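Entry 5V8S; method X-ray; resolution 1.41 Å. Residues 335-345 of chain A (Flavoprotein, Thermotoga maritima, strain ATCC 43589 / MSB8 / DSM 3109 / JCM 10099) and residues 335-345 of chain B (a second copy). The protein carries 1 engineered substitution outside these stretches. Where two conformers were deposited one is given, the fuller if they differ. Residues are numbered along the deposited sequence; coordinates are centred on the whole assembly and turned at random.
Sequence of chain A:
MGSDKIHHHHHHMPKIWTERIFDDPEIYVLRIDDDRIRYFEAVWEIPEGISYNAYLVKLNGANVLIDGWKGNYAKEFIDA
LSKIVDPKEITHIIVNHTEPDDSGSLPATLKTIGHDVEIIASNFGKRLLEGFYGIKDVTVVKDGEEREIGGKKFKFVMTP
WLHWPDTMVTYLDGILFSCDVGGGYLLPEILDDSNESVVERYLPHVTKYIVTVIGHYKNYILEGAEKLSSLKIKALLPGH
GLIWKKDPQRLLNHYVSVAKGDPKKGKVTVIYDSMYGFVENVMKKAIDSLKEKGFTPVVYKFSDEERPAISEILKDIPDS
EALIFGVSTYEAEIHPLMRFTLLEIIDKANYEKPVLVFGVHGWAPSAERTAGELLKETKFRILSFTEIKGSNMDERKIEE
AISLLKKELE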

# COMPACT_ATOMS: atom_id res chain seq x y z
N HIS A 335 6.10 -3.89 9.69
CA HIS A 335 5.32 -4.55 8.67
C HIS A 335 5.00 -3.62 7.53
O HIS A 335 5.02 -2.41 7.69
CB HIS A 335 4.16 -5.30 9.29
CG HIS A 335 4.62 -6.46 10.10
ND1 HIS A 335 4.75 -7.73 9.57
CD2 HIS A 335 5.09 -6.53 11.36
CE1 HIS A 335 5.24 -8.54 10.49
NE2 HIS A 335 5.46 -7.84 11.59
N PRO A 336 4.70 -4.26 6.34
CA PRO A 336 4.53 -3.55 5.07
C PRO A 336 3.68 -2.30 5.01
O PRO A 336 4.21 -1.30 4.59
CB PRO A 336 3.96 -4.63 4.15
CG PRO A 336 4.45 -5.90 4.71
CD PRO A 336 4.44 -5.70 6.19
N LEU A 337 2.54 -2.28 5.69
CA LEU A 337 1.70 -1.08 5.60
C LEU A 337 2.21 0.03 6.50
O LEU A 337 2.19 1.20 6.12
CB LEU A 337 0.25 -1.41 5.90
CG LEU A 337 -0.46 -2.12 4.75
CD1 LEU A 337 -1.63 -2.92 5.21
CD2 LEU A 337 -0.94 -1.05 3.78
N MET A 338 2.67 -0.31 7.70
CA MET A 338 3.25 0.72 8.56
C MET A 338 4.61 1.18 8.04
O MET A 338 4.98 2.34 8.23
CB MET A 338 3.30 0.25 10.02
CG MET A 338 1.91 0.11 10.66
SD MET A 338 1.02 1.65 10.98
CE MET A 338 1.95 2.32 12.35
N ARG A 339 5.35 0.31 7.33
CA ARG A 339 6.55 0.80 6.65
C ARG A 339 6.18 1.81 5.57
O ARG A 339 6.75 2.91 5.52
CB ARG A 339 7.33 -0.36 6.04
CG ARG A 339 8.65 0.10 5.43
CD ARG A 339 9.27 -0.96 4.54
NE ARG A 339 8.44 -1.23 3.37
CZ ARG A 339 7.95 -2.42 3.04
NH1 ARG A 339 8.19 -3.49 3.78
NH2 ARG A 339 7.20 -2.53 1.95
N PHE A 340 5.22 1.46 4.71
CA PHE A 340 4.83 2.36 3.63
C PHE A 340 4.36 3.69 4.21
O PHE A 340 4.74 4.76 3.73
CB PHE A 340 3.72 1.72 2.79
CG PHE A 340 3.28 2.55 1.61
CD1 PHE A 340 3.95 2.46 0.41
CD2 PHE A 340 2.20 3.41 1.70
CE1 PHE A 340 3.55 3.22 -0.68
CE2 PHE A 340 1.82 4.16 0.61
CZ PHE A 340 2.48 4.05 -0.58
N THR A 341 3.52 3.63 5.24
CA THR A 341 2.98 4.84 5.86
C THR A 341 4.09 5.70 6.44
O THR A 341 4.14 6.91 6.20
CB THR A 341 1.96 4.46 6.92
OG1 THR A 341 0.88 3.76 6.31
CG2 THR A 341 1.38 5.72 7.63
N LEU A 342 5.00 5.09 7.21
CA LEU A 342 6.11 5.84 7.81
C LEU A 342 7.00 6.46 6.74
O LEU A 342 7.41 7.62 6.86
CB LEU A 342 6.93 4.93 8.71
CG LEU A 342 6.23 4.50 10.00
CD1 LEU A 342 7.07 3.48 10.74
CD2 LEU A 342 5.93 5.67 10.90
N LEU A 343 7.31 5.70 5.68
CA LEU A 343 8.15 6.26 4.63
C LEU A 343 7.47 7.42 3.93
O LEU A 343 8.13 8.40 3.59
CB LEU A 343 8.56 5.19 3.62
CG LEU A 343 9.53 4.12 4.11
CD1 LEU A 343 9.74 3.04 3.05
CD2 LEU A 343 10.85 4.74 4.48
N GLU A 344 6.15 7.34 3.71
CA GLU A 344 5.46 8.46 3.09
C GLU A 344 5.33 9.65 4.03
O GLU A 344 5.36 10.80 3.56
CB GLU A 344 4.11 8.05 2.53
CG GLU A 344 4.21 7.02 1.40
CD GLU A 344 5.15 7.45 0.32
OE1 GLU A 344 5.11 8.63 -0.09
OE2 GLU A 344 5.92 6.59 -0.14
N ILE A 345 5.13 9.42 5.34
CA ILE A 345 5.13 10.55 6.28
C ILE A 345 6.48 11.25 6.26
O ILE A 345 6.55 12.49 6.22
CB ILE A 345 4.76 10.06 7.70
CG1 ILE A 345 3.28 9.70 7.74
CG2 ILE A 345 5.11 11.14 8.77
CD1 ILE A 345 2.88 8.94 8.99
N HIS B 335 8.64 5.44 -8.00
CA HIS B 335 7.24 5.54 -7.68
C HIS B 335 6.94 4.74 -6.41
O HIS B 335 7.40 3.60 -6.30
CB HIS B 335 6.41 5.03 -8.85
CG HIS B 335 4.96 5.28 -8.71
ND1 HIS B 335 4.11 4.46 -7.99
CD2 HIS B 335 4.20 6.30 -9.19
CE1 HIS B 335 2.89 4.97 -8.04
NE2 HIS B 335 2.92 6.08 -8.76
N PRO B 336 6.22 5.31 -5.44
CA PRO B 336 6.02 4.63 -4.16
C PRO B 336 5.45 3.24 -4.27
O PRO B 336 5.79 2.39 -3.44
CB PRO B 336 5.05 5.57 -3.43
CG PRO B 336 5.31 6.86 -3.98
CD PRO B 336 5.68 6.68 -5.41
N LEU B 337 4.56 2.98 -5.22
CA LEU B 337 3.95 1.66 -5.26
C LEU B 337 4.89 0.63 -5.88
O LEU B 337 4.79 -0.55 -5.54
CB LEU B 337 2.58 1.70 -5.97
CG LEU B 337 1.52 2.48 -5.17
CD1 LEU B 337 0.22 2.45 -5.89
CD2 LEU B 337 1.33 1.94 -3.77
N MET B 338 5.79 1.06 -6.75
CA MET B 338 6.83 0.15 -7.24
C MET B 338 7.91 -0.09 -6.18
O MET B 338 8.44 -1.20 -6.07
CB MET B 338 7.42 0.68 -8.55
CG MET B 338 6.45 0.57 -9.73
SD MET B 338 5.85 -1.09 -10.08
CE MET B 338 7.34 -1.86 -10.74
N ARG B 339 8.21 0.92 -5.35
CA ARG B 339 9.08 0.68 -4.19
C ARG B 339 8.48 -0.38 -3.28
O ARG B 339 9.15 -1.35 -2.92
CB ARG B 339 9.28 1.96 -3.38
CG ARG B 339 10.26 1.78 -2.23
CD ARG B 339 10.20 2.93 -1.26
NE ARG B 339 8.94 2.97 -0.55
CZ ARG B 339 8.13 4.03 -0.46
NH1 ARG B 339 8.42 5.18 -1.06
NH2 ARG B 339 7.01 3.92 0.24
N PHE B 340 7.22 -0.21 -2.91
CA PHE B 340 6.54 -1.15 -2.03
C PHE B 340 6.58 -2.55 -2.63
O PHE B 340 6.88 -3.53 -1.94
CB PHE B 340 5.10 -0.68 -1.84
CG PHE B 340 4.28 -1.59 -0.97
CD1 PHE B 340 4.27 -1.46 0.40
CD2 PHE B 340 3.51 -2.58 -1.53
CE1 PHE B 340 3.51 -2.31 1.21
CE2 PHE B 340 2.76 -3.43 -0.74
CZ PHE B 340 2.77 -3.30 0.63
N THR B 341 6.23 -2.66 -3.91
CA THR B 341 6.15 -3.97 -4.55
C THR B 341 7.51 -4.63 -4.60
O THR B 341 7.64 -5.83 -4.32
CB THR B 341 5.54 -3.82 -5.94
OG1 THR B 341 4.19 -3.36 -5.80
CG2 THR B 341 5.53 -5.14 -6.67
N LEU B 342 8.55 -3.89 -4.99
CA LEU B 342 9.89 -4.47 -5.03
C LEU B 342 10.33 -4.90 -3.64
O LEU B 342 10.94 -5.96 -3.48
CB LEU B 342 10.89 -3.50 -5.66
CG LEU B 342 10.79 -3.29 -7.17
CD1 LEU B 342 11.54 -2.01 -7.56
CD2 LEU B 342 11.35 -4.48 -7.90
N LEU B 343 10.05 -4.09 -2.62
CA LEU B 343 10.46 -4.48 -1.28
C LEU B 343 9.76 -5.77 -0.84
O LEU B 343 10.38 -6.62 -0.18
CB LEU B 343 10.22 -3.36 -0.27
CG LEU B 343 11.16 -2.16 -0.38
CD1 LEU B 343 10.70 -1.07 0.56
CD2 LEU B 343 12.61 -2.56 -0.10
N GLU B 344 8.49 -5.96 -1.23
CA GLU B 344 7.80 -7.19 -0.84
C GLU B 344 8.29 -8.38 -1.64
O GLU B 344 8.40 -9.48 -1.10
CB GLU B 344 6.28 -7.03 -0.96
CG GLU B 344 5.70 -6.02 0.04
CD GLU B 344 6.18 -6.30 1.43
OE1 GLU B 344 6.09 -7.49 1.85
OE2 GLU B 344 6.68 -5.37 2.09
N ILE B 345 8.60 -8.19 -2.92
CA ILE B 345 9.16 -9.30 -3.72
C ILE B 345 10.49 -9.75 -3.14
O ILE B 345 10.76 -10.95 -3.02
CB ILE B 345 9.28 -8.87 -5.20
CG1 ILE B 345 7.90 -8.77 -5.84
CG2 ILE B 345 10.20 -9.86 -5.98
CD1 ILE B 345 7.90 -8.13 -7.23

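The same stretch of helix from each of two copies packs against its partner, the axes passing 11.1 Å apart at closest approach and running at 142° to one another, closer to antiparallel than to parallel. The register centres on Phe A340 and Phe B340, whose CA atoms are 6.9 Å apart, and almost every contact is therefore made twice.

The main bump is Phe A340. Its CA-to-CB bond points toward the other helix, and with chi1 in the t well the ring reaches into a hollow lined by Pro B336, Leu B337, Arg B339 and Phe B340. Phe A340 CE1 lies 3.9 Å from Pro B336 CB, and Phe A340 CZ lies 4.0 Å from Leu B337 CD2, so the far end of the ring is received by aliphatic carbon. Pro B336 O meets the ring at its edge, 3.7 Å from Phe A340 CE1, where the ring hydrogens carry a slight positive charge. Proline suits this wall: it is compact and apolar, and in the first turn of a helix its missing amide hydrogen costs no backbone bond.

Phe B340 makes the matching proline contact, its CE1 lying 3.8 Å from Pro A336 CB, but Leu A337 stays too far off to close its pocket as Leu B337 does for Phe A340. The two rings meet where Phe A340 CD1 and Phe B340 CD1 are 3.9 Å apart; their planes stand at 88° and their centroids are 5.8 Å apart. A flat, broad side chain lets each ring fill space near the middle of the contact without demanding polar partners.

Arginine and glutamate flank this apolar centre. Arg A339 extends through t, t before turning at chi3 (p), bringing both terminal nitrogens onto one carboxylate oxygen: NH1 and NH2 of Arg A339 each donate to Glu B344 OE2 at 2.9 Å. The oxygen lies near the guanidinium plane, as such donors favour, and the pair forms a salt bridge. Glu B344 starts out sideways, but its m, m bends bring its end nearer. The reciprocal bridge has Arg B339 NH2 2.9 Å and Arg B339 NH1 3.0 Å from Glu A344 OE2.

The guanidinium is flat as well as charged, and its face can accept an apolar neighbour. Leu B343 CD1 covers one face of the Arg A339 group, 3.6 Å from Arg A339 NE, and Leu A343 CD1 likewise lies 3.7 Å from Arg B339 NE. Arginine thus serves two roles, salt-bridge donor at its edge and packing surface on its face, while Arg A339 NH2 also comes within 3.5 Å of Phe B340 CD1.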